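Local coordinates for fumarylacetoacetate hydrolase (Burkholderia xenovorans, PDB 5TI1), which probably hydrolyses fumarylacetoacetate to fumarate and acetoacetate, the last step of phenylalanine and tyrosine breakdown, with a magnesium ion as cofactor, at residues Y151-S156 with D224-T229; Q268-P273 with F277-F282. One frame throughout, in Å; residues are numbered along the deposited sequence.

Contact 1: residues Y151-S156 with D224-T229; sequences YTDFYS and DIELET. With MG (magnesium ion), chain K.
The acidic magnesium site of the fumarylacetoacetate hydrolase domain is assembled here, where Asp153 faces Glu226 and Glu228. Each gives one oxygen to the magnesium ion: Asp153 OD2 at 2.3 Å, Glu226 OE2 at 2.2 Å, Glu228 OE1 at 2.2 Å. Asp260 adds a fourth carboxylate oxygen; such oxygens suit magnesium, a hard cation. Asp153 OD2 and Glu226 OE2 are 4.4 Å apart because they lie almost across the metal from each other, while Glu228 OE1 comes in at nearly a right angle to both; such directions suit an octahedral ion.

The two segments belong to one mixed sheet, with strand 372-374 running between 151-154 and 223-233, so even the closest alpha carbons, CA of Asp153 and CA of Glu228, stay 9.4 Å apart. Side chains must bridge that gap. The short aspartate does so with CG anti to its backbone N (chi1 -166°), and both glutamates reach in with chains extended beyond CG. Their spacing of two residues lets Glu226 and Glu228 point to the same side.

Asp153 and Glu228 reach toward each other, their carboxylates nearly coplanar (11° between planes). Away from the metal, OD1 of Asp153 comes within 2.6 Å of OE2 of Glu228, an oxygen that also accepts the backbone N-H of Gly376. Glu226 uses its second oxygen, OE1, in a salt bridge to Arg264, which should help fix the rotation of that carboxylate. Tyr155, two residues after Asp153, is predicted to bind the substrate.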
ATOM      1  N   TYR B 151       0.512   4.278   1.355  1.00 22.38           N
ATOM      2  CA  TYR B 151       1.071   4.859   2.568  1.00 22.61           C
ATOM      3  C   TYR B 151       2.521   4.404   2.696  1.00 23.05           C
ATOM      4  O   TYR B 151       2.803   3.203   2.710  1.00 27.02           O
ATOM      5  CB  TYR B 151       0.235   4.467   3.799  1.00 22.46           C
ATOM      6  CG  TYR B 151       0.916   4.662   5.136  1.00 22.83           C
ATOM      7  CD1 TYR B 151       1.622   5.824   5.421  1.00 23.22           C
ATOM      8  CD2 TYR B 151       0.834   3.675   6.131  1.00 27.14           C
ATOM      9  CE1 TYR B 151       2.249   6.009   6.659  1.00 23.71           C
ATOM     10  CE2 TYR B 151       1.453   3.844   7.358  1.00 27.80           C
ATOM     11  CZ  TYR B 151       2.159   5.013   7.616  1.00 28.95           C
ATOM     12  OH  TYR B 151       2.776   5.185   8.830  1.00 28.28           O
ATOM     13  N   THR B 152       3.429   5.368   2.735  1.00 23.46           N
ATOM     14  CA  THR B 152       4.859   5.144   2.863  1.00 24.06           C
ATOM     15  C   THR B 152       5.329   5.779   4.163  1.00 24.56           C
ATOM     16  O   THR B 152       4.867   6.866   4.522  1.00 24.57           O
ATOM     17  CB  THR B 152       5.614   5.778   1.684  1.00 24.34           C
ATOM     18  OG1 THR B 152       5.189   5.180   0.452  1.00 26.91           O
ATOM     19  CG2 THR B 152       7.117   5.619   1.858  1.00 25.11           C
ATOM     20  N   ASP B 153       6.256   5.128   4.861  1.00 25.11           N
ATOM     21  CA  ASP B 153       6.758   5.682   6.114  1.00 30.80           C
ATOM     22  C   ASP B 153       8.277   5.751   6.082  1.00 33.28           C
ATOM     23  O   ASP B 153       8.942   4.775   5.720  1.00 31.99           O
ATOM     24  CB  ASP B 153       6.291   4.869   7.319  1.00 25.72           C
ATOM     25  CG  ASP B 153       6.500   5.606   8.628  1.00 31.63           C
ATOM     26  OD1 ASP B 153       6.455   6.865   8.632  1.00 30.83           O
ATOM     27  OD2 ASP B 153       6.726   4.920   9.644  1.00 37.07           O
ATOM     28  N   PHE B 154       8.817   6.908   6.450  1.00 27.35           N
ATOM     29  CA  PHE B 154      10.249   7.104   6.453  1.00 28.42           C
ATOM     30  C   PHE B 154      10.779   6.978   7.879  1.00 33.86           C
ATOM     31  O   PHE B 154      10.107   6.428   8.764  1.00 31.72           O
ATOM     32  CB  PHE B 154      10.574   8.449   5.791  1.00 35.98           C
ATOM     33  CG  PHE B 154      10.302   8.455   4.315  1.00 35.25           C
ATOM     34  CD1 PHE B 154      11.271   8.011   3.416  1.00 32.30           C
ATOM     35  CD2 PHE B 154       9.064   8.852   3.825  1.00 27.30           C
ATOM     36  CE1 PHE B 154      11.016   7.984   2.049  1.00 28.62           C
ATOM     37  CE2 PHE B 154       8.799   8.825   2.456  1.00 30.30           C
ATOM     38  CZ  PHE B 154       9.780   8.389   1.569  1.00 28.31           C
ATOM     39  N   TYR B 155      11.978   7.503   8.112  1.00 35.83           N
ATOM     40  CA  TYR B 155      12.752   7.217   9.311  1.00 37.97           C
ATOM     41  C   TYR B 155      13.763   8.335   9.490  1.00 32.92           C
ATOM     42  O   TYR B 155      14.933   8.082   9.780  1.00 34.14           O
ATOM     43  CB  TYR B 155      13.448   5.862   9.152  1.00 36.55           C
ATOM     44  CG  TYR B 155      13.977   5.236  10.417  1.00 33.00           C
ATOM     45  CD1 TYR B 155      13.120   4.631  11.333  1.00 33.91           C
ATOM     46  CD2 TYR B 155      15.338   5.190  10.669  1.00 39.21           C
ATOM     47  CE1 TYR B 155      13.608   4.033  12.472  1.00 41.15           C
ATOM     48  CE2 TYR B 155      15.836   4.604  11.814  1.00 39.77           C
ATOM     49  CZ  TYR B 155      14.968   4.023  12.711  1.00 42.53           C
ATOM     50  OH  TYR B 155      15.461   3.435  13.850  1.00 49.23           O
ATOM     51  N   SER B 156      13.327   9.576   9.290  1.00 32.80           N
ATOM     52  CA  SER B 156      14.243  10.644   8.903  1.00 41.20           C
ATOM     53  C   SER B 156      14.641  11.545  10.066  1.00 45.42           C
ATOM     54  O   SER B 156      15.070  12.680   9.832  1.00 40.82           O
ATOM     55  CB  SER B 156      13.638  11.479   7.773  1.00 37.51           C
ATOM     56  OG  SER B 156      13.469  10.719   6.581  1.00 36.22           O
ATOM     57  N   ASP B 224       3.600   0.988  21.568  1.00 28.38           N
ATOM     58  CA  ASP B 224       4.220   2.302  21.582  1.00 29.13           C
ATOM     59  C   ASP B 224       3.573   3.183  20.523  1.00 29.80           C
ATOM     60  O   ASP B 224       2.929   2.701  19.584  1.00 27.24           O
ATOM     61  CB  ASP B 224       5.740   2.184  21.359  1.00 31.86           C
ATOM     62  CG  ASP B 224       6.507   3.411  21.832  1.00 33.44           C
ATOM     63  OD1 ASP B 224       5.868   4.375  22.302  1.00 39.40           O
ATOM     64  OD2 ASP B 224       7.753   3.410  21.742  1.00 35.79           O
ATOM     65  N   ILE B 225       3.730   4.492  20.707  1.00 32.70           N
ATOM     66  CA  ILE B 225       3.397   5.468  19.675  1.00 35.49           C
ATOM     67  C   ILE B 225       4.607   5.679  18.785  1.00 31.55           C
ATOM     68  O   ILE B 225       5.729   5.292  19.133  1.00 34.74           O
ATOM     69  CB  ILE B 225       2.976   6.823  20.269  1.00 34.53           C
ATOM     70  CG1 ILE B 225       4.216   7.542  20.816  1.00 35.87           C
ATOM     71  CG2 ILE B 225       1.899   6.644  21.326  1.00 29.14           C
ATOM     72  CD1 ILE B 225       3.951   8.922  21.335  1.00 37.32           C
ATOM     73  N   GLU B 226       4.392   6.330  17.648  1.00 31.08           N
ATOM     74  CA  GLU B 226       5.466   6.993  16.918  1.00 29.05           C
ATOM     75  C   GLU B 226       4.914   8.337  16.483  1.00 33.07           C
ATOM     76  O   GLU B 226       4.030   8.396  15.617  1.00 28.18           O
ATOM     77  CB  GLU B 226       5.961   6.172  15.724  1.00 28.46           C
ATOM     78  CG  GLU B 226       6.602   4.856  16.147  1.00 39.81           C
ATOM     79  CD  GLU B 226       7.637   4.346  15.165  1.00 40.22           C
ATOM     80  OE1 GLU B 226       8.602   3.685  15.603  1.00 39.00           O
ATOM     81  OE2 GLU B 226       7.486   4.608  13.964  1.00 39.58           O
ATOM     82  N   LEU B 227       5.394   9.400  17.133  1.00 30.40           N
ATOM     83  CA  LEU B 227       4.992  10.759  16.798  1.00 40.23           C
ATOM     84  C   LEU B 227       5.578  11.132  15.448  1.00 38.24           C
ATOM     85  O   LEU B 227       6.804  11.124  15.277  1.00 36.37           O
ATOM     86  CB  LEU B 227       5.469  11.739  17.871  1.00 32.35           C
ATOM     87  CG  LEU B 227       5.491  13.207  17.429  1.00 41.55           C
ATOM     88  CD1 LEU B 227       4.088  13.741  17.262  1.00 41.05           C
ATOM     89  CD2 LEU B 227       6.239  14.045  18.450  1.00 39.52           C
ATOM     90  N   GLU B 228       4.706  11.451  14.491  1.00 29.90           N
ATOM     91  CA  GLU B 228       5.126  11.775  13.134  1.00 29.72           C
ATOM     92  C   GLU B 228       4.188  12.812  12.535  1.00 29.65           C
ATOM     93  O   GLU B 228       3.110  13.091  13.061  1.00 30.35           O
ATOM     94  CB  GLU B 228       5.120  10.534  12.233  1.00 28.47           C
ATOM     95  CG  GLU B 228       5.885   9.344  12.777  1.00 37.25           C
ATOM     96  CD  GLU B 228       6.031   8.247  11.757  1.00 31.61           C
ATOM     97  OE1 GLU B 228       6.277   7.089  12.151  1.00 27.23           O
ATOM     98  OE2 GLU B 228       5.895   8.554  10.560  1.00 29.37           O
ATOM     99  N   THR B 229       4.601  13.365  11.402  1.00 29.79           N
ATOM    100  CA  THR B 229       3.679  14.029  10.496  1.00 32.24           C
ATOM    101  C   THR B 229       3.534  13.194   9.227  1.00 35.32           C
ATOM    102  O   THR B 229       4.413  12.408   8.860  1.00 31.15           O
ATOM    103  CB  THR B 229       4.163  15.424  10.115  1.00 30.68           C
ATOM    104  OG1 THR B 229       5.333  15.285   9.318  1.00 30.87           O
ATOM    105  CG2 THR B 229       4.496  16.263  11.371  1.00 32.13           C
TER
HETATM  106 MG    MG K 501       7.005   5.008  11.883  1.00 28.96          MG

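Contact 2: residues Q268-P273 with F277-F282; sequences QWEYVP and FNAKTF. With NA (sodium ion), chain L.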
ATOM      1  N   GLN B 268      10.565  -6.846  16.852  1.00 39.84           N
ATOM      2  CA  GLN B 268      11.893  -7.423  17.035  1.00 38.84           C
ATOM      3  C   GLN B 268      11.985  -8.821  16.439  1.00 39.08           C
ATOM      4  O   GLN B 268      12.993  -9.176  15.815  1.00 44.89           O
ATOM      5  CB  GLN B 268      12.234  -7.461  18.525  1.00 44.04           C
ATOM      6  CG  GLN B 268      13.686  -7.195  18.837  1.00 57.20           C
ATOM      7  CD  GLN B 268      14.066  -5.750  18.581  1.00 68.13           C
ATOM      8  OE1 GLN B 268      14.377  -5.370  17.453  1.00 66.88           O
ATOM      9  NE2 GLN B 268      14.035  -4.933  19.632  1.00 74.58           N
ATOM     10  N   TRP B 269      10.932  -9.622  16.605  1.00 33.47           N
ATOM     11  CA  TRP B 269      10.982 -11.019  16.196  1.00 34.06           C
ATOM     12  C   TRP B 269      10.729 -11.209  14.700  1.00 33.50           C
ATOM     13  O   TRP B 269      11.280 -12.142  14.106  1.00 32.98           O
ATOM     14  CB  TRP B 269       9.973 -11.818  17.022  1.00 32.96           C
ATOM     15  CG  TRP B 269       9.740 -13.231  16.574  1.00 35.39           C
ATOM     16  CD1 TRP B 269       8.545 -13.781  16.204  1.00 34.25           C
ATOM     17  CD2 TRP B 269      10.712 -14.281  16.471  1.00 37.20           C
ATOM     18  NE1 TRP B 269       8.711 -15.110  15.880  1.00 33.91           N
ATOM     19  CE2 TRP B 269      10.032 -15.441  16.033  1.00 33.25           C
ATOM     20  CE3 TRP B 269      12.089 -14.357  16.713  1.00 43.48           C
ATOM     21  CZ2 TRP B 269      10.683 -16.656  15.820  1.00 33.94           C
ATOM     22  CZ3 TRP B 269      12.735 -15.568  16.504  1.00 43.22           C
ATOM     23  CH2 TRP B 269      12.031 -16.700  16.059  1.00 39.08           C
ATOM     24  N   GLU B 270       9.927 -10.346  14.071  1.00 29.45           N
ATOM     25  CA  GLU B 270       9.512 -10.577  12.690  1.00 30.30           C
ATOM     26  C   GLU B 270      10.377  -9.886  11.642  1.00 33.98           C
ATOM     27  O   GLU B 270      10.345 -10.304  10.479  1.00 33.41           O
ATOM     28  CB  GLU B 270       8.070 -10.097  12.480  1.00 31.70           C
ATOM     29  CG  GLU B 270       7.983  -8.577  12.437  1.00 26.56           C
ATOM     30  CD  GLU B 270       6.589  -8.043  12.216  1.00 32.10           C
ATOM     31  OE1 GLU B 270       5.670  -8.836  11.907  1.00 27.11           O
ATOM     32  OE2 GLU B 270       6.416  -6.812  12.365  1.00 30.74           O
ATOM     33  N   TYR B 271      11.140  -8.846  12.005  1.00 29.00           N
ATOM     34  CA  TYR B 271      11.488  -7.824  11.014  1.00 29.63           C
ATOM     35  C   TYR B 271      12.709  -8.143  10.155  1.00 37.46           C
ATOM     36  O   TYR B 271      12.898  -7.479   9.133  1.00 28.85           O
ATOM     37  CB  TYR B 271      11.694  -6.466  11.695  1.00 29.84           C
ATOM     38  CG  TYR B 271      13.063  -6.231  12.272  1.00 38.26           C
ATOM     39  CD1 TYR B 271      13.394  -6.684  13.542  1.00 38.53           C
ATOM     40  CD2 TYR B 271      14.025  -5.525  11.552  1.00 47.69           C
ATOM     41  CE1 TYR B 271      14.652  -6.454  14.081  1.00 42.32           C
ATOM     42  CE2 TYR B 271      15.282  -5.293  12.071  1.00 53.57           C
ATOM     43  CZ  TYR B 271      15.592  -5.757  13.336  1.00 55.53           C
ATOM     44  OH  TYR B 271      16.848  -5.523  13.840  1.00 59.34           O
ATOM     45  N   VAL B 272      13.549  -9.103  10.530  1.00 30.52           N
ATOM     46  CA  VAL B 272      14.691  -9.444   9.682  1.00 31.30           C
ATOM     47  C   VAL B 272      14.278 -10.547   8.713  1.00 42.19           C
ATOM     48  O   VAL B 272      13.788 -11.600   9.149  1.00 39.37           O
ATOM     49  CB  VAL B 272      15.912  -9.860  10.516  1.00 34.44           C
ATOM     50  CG1 VAL B 272      17.081 -10.207   9.601  1.00 36.07           C
ATOM     51  CG2 VAL B 272      16.307  -8.738  11.469  1.00 33.74           C
ATOM     52  N   PRO B 273      14.474 -10.373   7.396  1.00 40.37           N
ATOM     53  CA  PRO B 273      15.105  -9.207   6.768  1.00 38.86           C
ATOM     54  C   PRO B 273      14.173  -8.271   5.997  1.00 35.83           C
ATOM     55  O   PRO B 273      14.677  -7.324   5.398  1.00 31.70           O
ATOM     56  CB  PRO B 273      16.076  -9.856   5.787  1.00 36.10           C
ATOM     57  CG  PRO B 273      15.297 -11.043   5.290  1.00 36.12           C
ATOM     58  CD  PRO B 273      14.451 -11.520   6.470  1.00 34.39           C
ATOM     59  N   PHE B 277       6.345  -5.385   9.948  1.00 25.27           N
ATOM     60  CA  PHE B 277       5.165  -5.820   9.215  1.00 27.82           C
ATOM     61  C   PHE B 277       3.946  -5.849  10.133  1.00 29.95           C
ATOM     62  O   PHE B 277       3.254  -4.835  10.269  1.00 34.97           O
ATOM     63  CB  PHE B 277       5.427  -7.181   8.566  1.00 22.81           C
ATOM     64  CG  PHE B 277       4.320  -7.647   7.661  1.00 28.44           C
ATOM     65  CD1 PHE B 277       3.801  -6.806   6.690  1.00 24.92           C
ATOM     66  CD2 PHE B 277       3.810  -8.926   7.772  1.00 30.75           C
ATOM     67  CE1 PHE B 277       2.796  -7.231   5.846  1.00 28.20           C
ATOM     68  CE2 PHE B 277       2.797  -9.357   6.943  1.00 31.45           C
ATOM     69  CZ  PHE B 277       2.292  -8.501   5.970  1.00 34.63           C
ATOM     70  N   ASN B 278       3.684  -6.986  10.794  1.00 26.83           N
ATOM     71  CA  ASN B 278       2.536  -7.047  11.699  1.00 25.96           C
ATOM     72  C   ASN B 278       2.656  -6.034  12.835  1.00 25.30           C
ATOM     73  O   ASN B 278       1.643  -5.544  13.341  1.00 27.92           O
ATOM     74  CB  ASN B 278       2.374  -8.453  12.259  1.00 25.01           C
ATOM     75  CG  ASN B 278       1.701  -9.398  11.279  1.00 28.41           C
ATOM     76  OD1 ASN B 278       1.096  -8.974  10.288  1.00 27.44           O
ATOM     77  ND2 ASN B 278       1.785 -10.686  11.566  1.00 28.58           N
ATOM     78  N   ALA B 279       3.877  -5.695  13.231  1.00 23.88           N
ATOM     79  CA  ALA B 279       4.078  -4.762  14.328  1.00 26.91           C
ATOM     80  C   ALA B 279       3.626  -3.351  13.998  1.00 27.13           C
ATOM     81  O   ALA B 279       3.512  -2.531  14.917  1.00 28.42           O
ATOM     82  CB  ALA B 279       5.549  -4.725  14.712  1.00 27.63           C
ATOM     83  N   LYS B 280       3.392  -3.044  12.714  1.00 28.05           N
ATOM     84  CA  LYS B 280       3.031  -1.703  12.281  1.00 22.79           C
ATOM     85  C   LYS B 280       1.635  -1.591  11.709  1.00 27.61           C
ATOM     86  O   LYS B 280       1.019  -0.529  11.819  1.00 23.42           O
ATOM     87  CB  LYS B 280       4.004  -1.202  11.207  1.00 22.93           C
ATOM     88  CG  LYS B 280       5.437  -1.139  11.660  1.00 33.38           C
ATOM     89  CD  LYS B 280       5.631  -0.005  12.615  1.00 31.24           C
ATOM     90  CE  LYS B 280       7.016   0.588  12.485  1.00 31.87           C
ATOM     91  NZ  LYS B 280       7.134   1.757  13.401  1.00 31.18           N
ATOM     92  N   THR B 281       1.143  -2.644  11.070  1.00 21.77           N
ATOM     93  CA  THR B 281      -0.019  -2.539  10.209  1.00 24.20           C
ATOM     94  C   THR B 281      -1.335  -2.713  10.946  1.00 24.64           C
ATOM     95  O   THR B 281      -2.386  -2.642  10.304  1.00 25.44           O
ATOM     96  CB  THR B 281       0.057  -3.584   9.099  1.00 29.21           C
ATOM     97  OG1 THR B 281      -0.009  -4.886   9.690  1.00 22.62           O
ATOM     98  CG2 THR B 281       1.358  -3.428   8.295  1.00 20.71           C
ATOM     99  N   PHE B 282      -1.317  -2.955  12.262  1.00 22.28           N
ATOM    100  CA  PHE B 282      -2.579  -3.135  12.977  1.00 25.81           C
ATOM    101  C   PHE B 282      -3.338  -1.819  13.149  1.00 24.13           C
ATOM    102  O   PHE B 282      -4.554  -1.846  13.363  1.00 24.18           O
ATOM    103  CB  PHE B 282      -2.334  -3.800  14.340  1.00 27.88           C
ATOM    104  CG  PHE B 282      -1.508  -2.970  15.291  1.00 26.84           C
ATOM    105  CD1 PHE B 282      -0.130  -3.086  15.317  1.00 28.41           C
ATOM    106  CD2 PHE B 282      -2.120  -2.093  16.171  1.00 22.04           C
ATOM    107  CE1 PHE B 282       0.631  -2.324  16.192  1.00 28.39           C
ATOM    108  CE2 PHE B 282      -1.374  -1.332  17.049  1.00 24.66           C
ATOM    109  CZ  PHE B 282       0.005  -1.444  17.059  1.00 27.33           C
TER
HETATM  110 NA    NA L 502       1.161   1.631  12.863  0.78 22.53          NA
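Glu270 spends its whole carboxylate on the backbone of 277-279, leading into the short, weakly bonded helix at about 278-281. OE2 takes two N-H groups: that of Phe277 at 2.8 Å and that of Ala279 at 2.9 Å, both fairly straight. They reach this oxygen from opposite faces of the carboxylate plane, Phe277 N from well above it (65° out) and Ala279 N on the syn side. OE1 is met on its syn side by Asn278 N, 2.9 Å away, through a more bent bond of 134°. CG of Glu270 takes the crowded position between backbone N and carbonyl carbon (chi1 74°), and the extended chain beyond carries the acid across from helix 264-270.

Asn278 CB lies 3.3 Å from Glu270 OE1; the small methyl of Ala279 fits beside OE2 while touching Ile266 and Gln267. Further out, Asn278 ND2 bonds to His359 O of the second subunit. Lys280 O binds the sodium ion at 2.4 Å, together with oxygens of Asp260, Trp261, Ala283 and Thr284.

The bonds thus tie helix 264-270 to the turn carrying Lys280, close to Gln267 and Tyr271, both predicted to bind substrate. Three backbone donors where the chain enters a helix would probably favour the ionised form of Glu270, and its two oxygens accept N-H groups that have no preceding helical turn to supply carbonyl acceptors.

Both contacts are buried, but contact 1 lies in the sheet near the centre of the folded chain (about 9 Å between centres, against about 22 Å for contact 2), whereas contact 2 joins two helical pieces. Both touch the second subunit, contact 1 by packing, contact 2 through more residues and hydrogen bonds. Contact 1 gathers carboxylates around a cation; contact 2 sets one carboxylate against backbone N-H groups. A salt bridge joins them: Lys280 NZ stands 2.9 Å from Glu226 OE2, the same oxygen that binds magnesium, and may offset some negative charge there. Asp260 makes a second link, binding magnesium through one oxygen and, through the other, the sodium ion that Lys280 O also holds.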